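Local coordinates for gSG7 salivary protein (PDB 6XMB) that inhibits activation of the host kallikrein-kinin system as a mosquito salivary anticoagulant and weakly inhibits the alternative pathway of complement, at residues 36-39 and 40-44. Sequence-based numbering, arbitrary orientation.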
loop_
_atom_site.group_PDB
_atom_site.type_symbol
_atom_site.label_atom_id
_atom_site.label_comp_id
_atom_site.label_asym_id
_atom_site.label_seq_id
_atom_site.Cartn_x
_atom_site.Cartn_y
_atom_site.Cartn_z
ATOM N N VAL A 36 3.954 14.031 -1.732
ATOM C CA VAL A 36 3.194 14.817 -2.706
ATOM C C VAL A 36 2.879 16.193 -2.144
ATOM O O VAL A 36 3.091 17.213 -2.808
ATOM C CB VAL A 36 1.933 14.038 -3.129
ATOM C CG1 VAL A 36 0.935 14.925 -3.858
ATOM C CG2 VAL A 36 2.345 12.894 -4.020
ATOM N N GLN A 37 2.439 16.265 -0.884
ATOM C CA GLN A 37 2.110 17.562 -0.287
ATOM C C GLN A 37 3.313 18.504 -0.248
ATOM O O GLN A 37 3.194 19.702 -0.550
ATOM C CB GLN A 37 1.548 17.360 1.122
ATOM C CG GLN A 37 0.226 16.599 1.144
ATOM C CD GLN A 37 -0.333 16.377 2.555
ATOM O OE1 GLN A 37 0.239 16.825 3.547
ATOM N NE2 GLN A 37 -1.466 15.691 2.635
ATOM N N ASN A 38 4.482 17.986 0.132
ATOM C CA ASN A 38 5.612 18.858 0.421
ATOM C C ASN A 38 6.364 19.270 -0.836
ATOM O O ASN A 38 6.701 20.447 -0.993
ATOM C CB ASN A 38 6.558 18.174 1.401
ATOM C CG ASN A 38 5.945 18.022 2.789
ATOM O OD1 ASN A 38 5.063 18.784 3.171
ATOM N ND2 ASN A 38 6.400 17.031 3.531
ATOM N N GLN A 39 6.674 18.318 -1.722
ATOM C CA GLN A 39 7.470 18.605 -2.914
ATOM C C GLN A 39 6.645 19.091 -4.092
ATOM O O GLN A 39 7.216 19.607 -5.055
ATOM C CB GLN A 39 8.242 17.370 -3.363
ATOM C CG GLN A 39 8.891 16.612 -2.246
ATOM C CD GLN A 39 10.045 17.362 -1.655
ATOM O OE1 GLN A 39 10.875 17.916 -2.378
ATOM N NE2 GLN A 39 10.101 17.413 -0.329
ATOM N N LEU A 40 5.328 18.933 -4.062
ATOM C CA LEU A 40 4.572 19.168 -5.280
ATOM C C LEU A 40 3.406 20.108 -5.038
ATOM O O LEU A 40 3.327 21.168 -5.662
ATOM C CB LEU A 40 4.077 17.839 -5.856
ATOM C CG LEU A 40 3.329 17.927 -7.182
ATOM C CD1 LEU A 40 4.247 18.462 -8.251
ATOM C CD2 LEU A 40 2.791 16.567 -7.604
ATOM N N ARG A 41 2.491 19.730 -4.148
ATOM C CA ARG A 41 1.308 20.553 -3.921
ATOM C C ARG A 41 1.699 21.938 -3.430
ATOM O O ARG A 41 1.293 22.953 -4.007
ATOM C CB ARG A 41 0.376 19.866 -2.923
ATOM C CG ARG A 41 -0.903 20.641 -2.616
ATOM C CD ARG A 41 -1.565 20.110 -1.341
ATOM N NE ARG A 41 -0.841 20.546 -0.148
ATOM C CZ ARG A 41 -1.037 20.058 1.076
ATOM N NH1 ARG A 41 -1.931 19.104 1.277
ATOM N NH2 ARG A 41 -0.330 20.520 2.101
ATOM N N ASN A 42 2.517 22.005 -2.386
ATOM C CA ASN A 42 2.784 23.300 -1.765
ATOM C C ASN A 42 3.503 24.259 -2.693
ATOM O O ASN A 42 3.006 25.388 -2.874
ATOM C CB ASN A 42 3.552 23.104 -0.456
ATOM C CG ASN A 42 2.678 22.574 0.651
ATOM O OD1 ASN A 42 1.474 22.840 0.697
ATOM N ND2 ASN A 42 3.280 21.826 1.564
ATOM N N PRO A 43 4.626 23.912 -3.328
ATOM C CA PRO A 43 5.235 24.870 -4.262
ATOM C C PRO A 43 4.323 25.251 -5.419
ATOM O O PRO A 43 4.383 26.393 -5.883
ATOM C CB PRO A 43 6.499 24.148 -4.738
ATOM C CG PRO A 43 6.258 22.712 -4.438
ATOM C CD PRO A 43 5.435 22.683 -3.208
ATOM N N LEU A 44 3.448 24.353 -5.884
ATOM C CA LEU A 44 2.526 24.740 -6.951
ATOM C C LEU A 44 1.408 25.626 -6.431
ATOM O O LEU A 44 0.845 26.419 -7.188
ATOM C CB LEU A 44 1.934 23.506 -7.624
ATOM C CG LEU A 44 2.800 22.817 -8.675
ATOM C CD1 LEU A 44 2.252 21.428 -8.934
ATOM C CD2 LEU A 44 2.803 23.621 -9.970
#
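R41 lies alongside Q37, one turn earlier in the same helix, both side chains pointing the same way, and sets its guanidinium against it. From CB, near the carbonyl oxygens of V36 and Q37, the arginine runs out extended until chi3 (75°) bends it, bringing NE alongside Q37 CB. CZ then lies 3.7 Å from both Q37 CB and Q37 CG, and NH1 reaches 3.3 Å from Q37 CG, which covers one face of the group near its rim. Beyond CG the extended glutamine carries its amide past the rim beside NH1, CD 3.4 Å from R41 NH1, with the two planes 19° apart. At the edge, N42 OD1 lies in the guanidinium plane and accepts a bond from R41 NH2 and a weak one from NE, which probably limits rotation of the group.

Helix 6-49 widens here into a pi-type turn: R41 N bonds to V36 O at 2.9 Å and 171°, and N42 N to Q37 O at 3.0 Å, both i to i+5, while L40 N bonds only weakly to V36 O. P43, with no N-H to give, follows at once and kinks the helix; its CD rests 3.4 Å from N38 O and its CG 3.3 Å from Q39 O. On the buried side, L40 packs on V69 of helix 59-80 and A110 of helix 92-116, and F15 of the second subunit touches both L40 and R41.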